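Local coordinates for intracellular protein transport protein USO1 (PDB 6LSU), which is required for protein transport from the endoplasmic reticulum to the Golgi complex, this chain being the globular head of the longer, coiled-coil-tailed tether, at residues V224-L227 against V228-N232; L283-L286 against L287-I291; L446-Q449 against V450-N454. All coordinates share one frame; numbering follows the deposited sequence.

Overall arrangement
All three interactions are local contacts within the globular head, each between residues three or four apart. Interaction 1 lies in ARM repeat 4 and interaction 2 in ARM repeat 5, both where a helix gives way to a type I turn; interaction 3 lies within helix 439-459, in ARM repeat 8. They follow in series along the chain and none touches another. Centres of interactions 1 and 2 are 26 Å apart, with nearest atoms about 14 Å apart. Interaction 3 is 37 Å from interaction 2 and 53 Å from interaction 1, centre to centre. They therefore sample successive parts of an elongated helical-repeat scaffold, not one common site.

Interaction 1 (V224-L227 against V228-N232); sequences VQKL and VAFEN
V224 and V228 face the same side of helix 222-229, one turn apart, and their methyls V224 CG1 and V228 CG2 meet at 3.9 Å. V224 CG1 lies anti to its own backbone N (chi1 -177°), which carries that methyl to V228. This is the tight part of the contact: both valines are buried against V218 of helix 204-218, and V228 also reaches I192 of helix 191-198. The backbone beneath is regular, with V228 N bound to V224 O at 2.8 Å and A229 N to Q225 O at 3.1 Å. Q225 O has a second donor in N270 ND2, while the Q225 amide is held by N262, K265 and N267.

The solvent side belongs to F230, which is exposed, and K226, partly so though it also rests on S269 and N270. F230 N bonds to K226 O at 3.2 Å, and the ring of F230 also lays one face over that oxygen, which sits 3.3 Å above the ring plane and displaced toward its rim. The lysine chain, bent at chi2 and chi3, brings K226 NZ to 3.8 Å from F230 CE1.

E231 N bonds to V228 O at 2.9 Å, and the overlapping residues A229 to N232 form a type I turn. A buried valine pair followed by a tight turn into helix 233-244 fits the helix-to-helix links of an armadillo-type solenoid, here within ARM repeat 4.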
loop_
_atom_site.group_PDB
_atom_site.type_symbol
_atom_site.label_atom_id
_atom_site.label_comp_id
_atom_site.label_asym_id
_atom_site.label_seq_id
_atom_site.Cartn_x
_atom_site.Cartn_y
_atom_site.Cartn_z
ATOM N N VAL A 224 -6.069 -20.889 13.594
ATOM C CA VAL A 224 -4.657 -20.838 14.088
ATOM C C VAL A 224 -4.291 -19.396 14.498
ATOM O O VAL A 224 -3.387 -19.234 15.354
ATOM C CB VAL A 224 -3.643 -21.384 13.062
ATOM C CG1 VAL A 224 -2.237 -21.393 13.625
ATOM C CG2 VAL A 224 -3.998 -22.769 12.561
ATOM N N GLN A 225 -4.891 -18.372 13.878
ATOM C CA GLN A 225 -4.573 -16.946 14.212
ATOM C C GLN A 225 -4.960 -16.708 15.667
ATOM O O GLN A 225 -4.131 -16.181 16.397
ATOM C CB GLN A 225 -5.321 -15.935 13.340
ATOM C CG GLN A 225 -4.846 -15.888 11.894
ATOM C CD GLN A 225 -5.518 -14.776 11.123
ATOM O OE1 GLN A 225 -6.696 -14.796 10.815
ATOM N NE2 GLN A 225 -4.789 -13.720 10.851
ATOM N N LYS A 226 -6.166 -17.145 16.051
ATOM C CA LYS A 226 -6.712 -16.988 17.430
ATOM C C LYS A 226 -5.913 -17.913 18.359
ATOM O O LYS A 226 -5.446 -17.450 19.436
ATOM C CB LYS A 226 -8.237 -17.187 17.436
ATOM C CG LYS A 226 -9.031 -16.101 16.689
ATOM C CD LYS A 226 -9.565 -14.930 17.550
ATOM C CE LYS A 226 -8.479 -14.080 18.194
ATOM N NZ LYS A 226 -8.965 -13.203 19.290
ATOM N N LEU A 227 -5.647 -19.133 17.916
ATOM C CA LEU A 227 -4.843 -20.095 18.709
ATOM C C LEU A 227 -3.463 -19.526 19.051
ATOM O O LEU A 227 -3.001 -19.755 20.203
ATOM C CB LEU A 227 -4.718 -21.406 17.927
ATOM C CG LEU A 227 -5.762 -22.452 18.301
ATOM C CD1 LEU A 227 -5.717 -23.622 17.341
ATOM C CD2 LEU A 227 -5.555 -22.901 19.737
ATOM N N VAL A 228 -2.810 -18.849 18.089
ATOM C CA VAL A 228 -1.418 -18.349 18.280
ATOM C C VAL A 228 -1.487 -17.134 19.205
ATOM O O VAL A 228 -0.652 -17.037 20.143
ATOM C CB VAL A 228 -0.731 -18.027 16.942
ATOM C CG1 VAL A 228 0.442 -17.086 17.141
ATOM C CG2 VAL A 228 -0.264 -19.290 16.238
ATOM N N ALA A 229 -2.460 -16.255 18.953
ATOM C CA ALA A 229 -2.677 -14.997 19.703
ATOM C C ALA A 229 -2.774 -15.263 21.208
ATOM O O ALA A 229 -2.280 -14.435 21.973
ATOM C CB ALA A 229 -3.917 -14.320 19.191
ATOM N N PHE A 230 -3.397 -16.381 21.617
ATOM C CA PHE A 230 -3.653 -16.692 23.050
ATOM C C PHE A 230 -2.360 -17.145 23.717
ATOM O O PHE A 230 -2.345 -17.225 24.971
ATOM C CB PHE A 230 -4.761 -17.732 23.234
ATOM C CG PHE A 230 -6.116 -17.317 22.712
ATOM C CD1 PHE A 230 -6.380 -15.997 22.351
ATOM C CD2 PHE A 230 -7.136 -18.253 22.583
ATOM C CE1 PHE A 230 -7.622 -15.629 21.853
ATOM C CE2 PHE A 230 -8.379 -17.882 22.095
ATOM C CZ PHE A 230 -8.620 -16.572 21.729
ATOM N N GLU A 231 -1.308 -17.369 22.926
ATOM C CA GLU A 231 0.008 -17.873 23.414
ATOM C C GLU A 231 0.971 -16.709 23.710
ATOM O O GLU A 231 2.224 -16.938 23.765
ATOM C CB GLU A 231 0.595 -18.859 22.402
ATOM C CG GLU A 231 -0.226 -20.140 22.284
ATOM C CD GLU A 231 -0.489 -20.805 23.634
ATOM O OE1 GLU A 231 0.440 -20.772 24.504
ATOM O OE2 GLU A 231 -1.618 -21.342 23.824
ATOM N N ASN A 232 0.431 -15.510 23.921
ATOM C CA ASN A 232 1.222 -14.338 24.371
ATOM C C ASN A 232 2.385 -14.142 23.392
ATOM O O ASN A 232 3.541 -13.956 23.846
ATOM C CB ASN A 232 1.695 -14.505 25.824
ATOM C CG ASN A 232 2.520 -13.328 26.300
ATOM O OD1 ASN A 232 2.051 -12.190 26.319
ATOM N ND2 ASN A 232 3.768 -13.581 26.651
#

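Interaction 2 (L283-L286 against L287-I291); sequences LAHL and LSEPI
L286 and E289 meet where helix 280-287 ends: L286 CD1 lies 3.8 Å from E289 OE1, the two side chains slanting across one another. The first torsion of L286 (chi1 176°) places CG beside the carbonyl carbon, and from there CD1 meets the carboxylate of E289. The glutamate is extended beyond CG (chi2 158°) and runs back along the helix to lay that carboxylate by the methyl. On a different side, L287 CD1 comes to 4.3 Å from L283 CG, an apolar pair one turn apart.

The next shell is the backbone. L287 N makes a nearly straight bond to L283 O at 2.8 Å (N-H...O 167°). After that the ladder frays: S288 N has weak bonds to A284 O at 2.9 Å and to H285 O at 3.4 Å, and E289 N bonds weakly to L286 O at 3.3 Å. A type I turn from S288 to I291 follows, closed by I291 N on S288 O at 3.1 Å.

Farther out, L283 and L287 pack on helix 301-317, L283 and L286 on helix 233-244, and L287 also on V340. The carboxylate is positioned by L247, whose backbone N bonds to E289 OE2. With an alanine here, L247 N would probably lose its carboxylate acceptor and the methyl of L286 part of its cover.

E289 OE1 also lies near E242 OE1, and H285 NE2 is 4.3 Å from E289 OE1, too far for a salt bridge. The neighbouring carboxylates may thus raise each other's affinity for a proton, whereas a protonated H285, were it so, would ease their repulsion.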
loop_
_atom_site.group_PDB
_atom_site.type_symbol
_atom_site.label_atom_id
_atom_site.label_comp_id
_atom_site.label_asym_id
_atom_site.label_seq_id
_atom_site.Cartn_x
_atom_site.Cartn_y
_atom_site.Cartn_z
ATOM N N LEU A 283 5.710 -0.886 19.156
ATOM C CA LEU A 283 5.646 -0.618 17.693
ATOM C C LEU A 283 6.106 0.827 17.425
ATOM O O LEU A 283 6.950 1.036 16.537
ATOM C CB LEU A 283 4.204 -0.847 17.247
ATOM C CG LEU A 283 3.982 -0.821 15.744
ATOM C CD1 LEU A 283 4.882 -1.826 15.076
ATOM C CD2 LEU A 283 2.533 -1.132 15.423
ATOM N N ALA A 284 5.615 1.773 18.214
ATOM C CA ALA A 284 6.036 3.186 18.230
ATOM C C ALA A 284 7.536 3.258 18.414
ATOM O O ALA A 284 8.184 4.073 17.756
ATOM C CB ALA A 284 5.391 3.927 19.362
ATOM N N HIS A 285 8.065 2.494 19.355
ATOM C CA HIS A 285 9.505 2.605 19.713
ATOM C C HIS A 285 10.358 2.181 18.491
ATOM O O HIS A 285 11.446 2.813 18.225
ATOM C CB HIS A 285 9.801 1.777 20.964
ATOM C CG HIS A 285 11.266 1.662 21.173
ATOM N ND1 HIS A 285 11.995 2.729 21.680
ATOM C CD2 HIS A 285 12.148 0.664 20.894
ATOM C CE1 HIS A 285 13.270 2.389 21.719
ATOM N NE2 HIS A 285 13.395 1.123 21.255
ATOM N N LEU A 286 9.901 1.100 17.826
ATOM C CA LEU A 286 10.523 0.504 16.609
ATOM C C LEU A 286 10.387 1.450 15.399
ATOM O O LEU A 286 11.376 1.651 14.739
ATOM C CB LEU A 286 9.809 -0.822 16.327
ATOM C CG LEU A 286 10.242 -1.544 15.058
ATOM C CD1 LEU A 286 11.680 -2.015 15.236
ATOM C CD2 LEU A 286 9.319 -2.698 14.737
ATOM N N LEU A 287 9.198 2.031 15.174
ATOM C CA LEU A 287 8.954 3.025 14.120
ATOM C C LEU A 287 9.814 4.272 14.371
ATOM O O LEU A 287 10.237 4.939 13.418
ATOM C CB LEU A 287 7.471 3.373 14.093
ATOM C CG LEU A 287 6.559 2.328 13.458
ATOM C CD1 LEU A 287 5.090 2.742 13.563
ATOM C CD2 LEU A 287 6.946 2.165 12.002
ATOM N N SER A 288 10.131 4.569 15.609
ATOM C CA SER A 288 10.779 5.859 15.950
ATOM C C SER A 288 12.301 5.707 15.838
ATOM O O SER A 288 12.993 6.735 15.781
ATOM C CB SER A 288 10.359 6.382 17.305
ATOM O OG SER A 288 11.266 5.949 18.306
ATOM N N GLU A 289 12.800 4.493 15.629
ATOM C CA GLU A 289 14.248 4.250 15.496
ATOM C C GLU A 289 14.955 5.174 14.505
ATOM O O GLU A 289 16.032 5.687 14.792
ATOM C CB GLU A 289 14.503 2.798 15.151
ATOM C CG GLU A 289 14.984 2.030 16.356
ATOM C CD GLU A 289 14.751 0.535 16.240
ATOM O OE1 GLU A 289 14.207 -0.088 17.256
ATOM O OE2 GLU A 289 15.127 0.011 15.153
ATOM N N PRO A 290 14.466 5.397 13.278
ATOM C CA PRO A 290 15.232 6.201 12.324
ATOM C C PRO A 290 15.438 7.679 12.720
ATOM O O PRO A 290 16.240 8.289 12.099
ATOM C CB PRO A 290 14.376 6.168 11.066
ATOM C CG PRO A 290 13.463 5.003 11.269
ATOM C CD PRO A 290 13.181 4.963 12.743
ATOM N N ILE A 291 14.712 8.191 13.713
ATOM C CA ILE A 291 14.735 9.620 14.135
ATOM C C ILE A 291 15.543 9.800 15.430
ATOM O O ILE A 291 15.052 9.442 16.528
ATOM C CB ILE A 291 13.302 10.105 14.319
ATOM C CG1 ILE A 291 12.572 10.075 12.987
ATOM C CG2 ILE A 291 13.293 11.457 14.982
ATOM C CD1 ILE A 291 11.177 9.522 13.143
#

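Interaction 3 (L446-Q449 against V450-N454); sequences LLKQ and VQLCN
V450 straddles two carbonyls of the preceding turn: its CG1 rests by L446 O and its CG2 by L447 O. The first torsion (chi1 -53°) accounts for this, since it sets CG2 between the backbone N and the carbonyl carbon and CG1 beside the N. L446 O accepts from V450 N at 2.8 Å, the donor lying nearly on the line of the carbonyl bond (C=O...N 166°). The two following steps are longer and weak: Q451 N to L447 O at 3.4 Å and L452 N to K448 O at 3.3 Å. L452 CD2 also leans over K448 O, and its approach to K448 CE, at 4.4 Å, is the nearest between those side chains.

Q449 O is doubly served, by C453 N at 3.2 Å and by N498 ND2. The buried amide of the same residue is satisfied at both ends by backbone outside the segments, OE1 by L499 N and NE2 by A497 O. A bend at chi2 (-85°) turns this side chain toward those partners instead of along helix 439-459.

Apolar cover comes from F500, which touches Q449, V450 and C453, and from I541, which lies on L447 and V450. Burying the amide of Q449 should therefore cost little, because both its polar ends are paired, and its bonds tie this helix of ARM repeat 8 to the start of helix 499-504.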
loop_
_atom_site.group_PDB
_atom_site.type_symbol
_atom_site.label_atom_id
_atom_site.label_comp_id
_atom_site.label_asym_id
_atom_site.label_seq_id
_atom_site.Cartn_x
_atom_site.Cartn_y
_atom_site.Cartn_z
ATOM N N LEU A 446 -11.067 26.655 4.238
ATOM C CA LEU A 446 -11.283 27.525 3.064
ATOM C C LEU A 446 -11.256 28.990 3.523
ATOM O O LEU A 446 -10.464 29.776 2.911
ATOM C CB LEU A 446 -12.613 27.177 2.397
ATOM C CG LEU A 446 -12.592 25.962 1.478
ATOM C CD1 LEU A 446 -13.871 25.902 0.678
ATOM C CD2 LEU A 446 -11.419 26.012 0.513
ATOM N N LEU A 447 -12.054 29.324 4.551
ATOM C CA LEU A 447 -12.114 30.689 5.145
ATOM C C LEU A 447 -10.725 31.177 5.553
ATOM O O LEU A 447 -10.476 32.325 5.372
ATOM C CB LEU A 447 -13.040 30.709 6.373
ATOM C CG LEU A 447 -14.527 30.629 6.047
ATOM C CD1 LEU A 447 -15.367 30.717 7.319
ATOM C CD2 LEU A 447 -14.942 31.687 5.029
ATOM N N LYS A 448 -9.889 30.329 6.135
ATOM C CA LYS A 448 -8.503 30.702 6.513
ATOM C C LYS A 448 -7.731 30.935 5.201
ATOM O O LYS A 448 -7.021 31.926 5.107
ATOM C CB LYS A 448 -7.891 29.630 7.424
ATOM C CG LYS A 448 -6.527 29.957 8.029
ATOM C CD LYS A 448 -5.534 28.782 8.026
ATOM C CE LYS A 448 -4.636 28.710 6.791
ATOM N NZ LYS A 448 -4.381 27.314 6.324
ATOM N N GLN A 449 -7.913 30.059 4.206
ATOM C CA GLN A 449 -7.169 30.087 2.918
ATOM C C GLN A 449 -7.491 31.369 2.144
ATOM O O GLN A 449 -6.537 31.911 1.544
ATOM C CB GLN A 449 -7.490 28.884 2.028
ATOM C CG GLN A 449 -6.832 27.606 2.482
ATOM C CD GLN A 449 -5.434 27.477 1.952
ATOM O OE1 GLN A 449 -5.201 27.415 0.736
ATOM N NE2 GLN A 449 -4.492 27.363 2.870
ATOM N N VAL A 450 -8.754 31.823 2.145
ATOM C CA VAL A 450 -9.146 33.077 1.424
ATOM C C VAL A 450 -8.530 34.292 2.123
ATOM O O VAL A 450 -8.052 35.144 1.373
ATOM C CB VAL A 450 -10.657 33.257 1.231
ATOM C CG1 VAL A 450 -11.269 32.033 0.579
ATOM C CG2 VAL A 450 -11.373 33.579 2.525
ATOM N N GLN A 451 -8.509 34.381 3.465
ATOM C CA GLN A 451 -7.783 35.479 4.171
ATOM C C GLN A 451 -6.382 35.590 3.563
ATOM O O GLN A 451 -6.059 36.661 3.035
ATOM C CB GLN A 451 -7.655 35.256 5.679
ATOM C CG GLN A 451 -8.984 35.076 6.396
ATOM C CD GLN A 451 -9.715 36.378 6.634
ATOM O OE1 GLN A 451 -9.673 37.303 5.816
ATOM N NE2 GLN A 451 -10.399 36.458 7.770
ATOM N N LEU A 452 -5.608 34.504 3.599
ATOM C CA LEU A 452 -4.176 34.490 3.177
ATOM C C LEU A 452 -4.045 34.964 1.724
ATOM O O LEU A 452 -3.064 35.654 1.429
ATOM C CB LEU A 452 -3.592 33.083 3.351
ATOM C CG LEU A 452 -3.065 32.745 4.748
ATOM C CD1 LEU A 452 -1.835 33.586 5.088
ATOM C CD2 LEU A 452 -4.146 32.920 5.807
ATOM N N CYS A 453 -4.996 34.614 0.858
ATOM C CA CYS A 453 -5.032 35.064 -0.561
ATOM C C CYS A 453 -5.249 36.582 -0.601
ATOM O O CYS A 453 -4.567 37.223 -1.420
ATOM C CB CYS A 453 -6.104 34.357 -1.387
ATOM S SG CYS A 453 -6.054 34.784 -3.154
ATOM N N ASN A 454 -6.124 37.130 0.258
ATOM C CA ASN A 454 -6.454 38.586 0.332
ATOM C C ASN A 454 -5.273 39.415 0.861
ATOM O O ASN A 454 -5.338 40.657 0.713
ATOM C CB ASN A 454 -7.676 38.898 1.200
ATOM C CG ASN A 454 -8.977 38.772 0.437
ATOM O OD1 ASN A 454 -10.027 38.576 1.045
ATOM N ND2 ASN A 454 -8.919 38.855 -0.886
#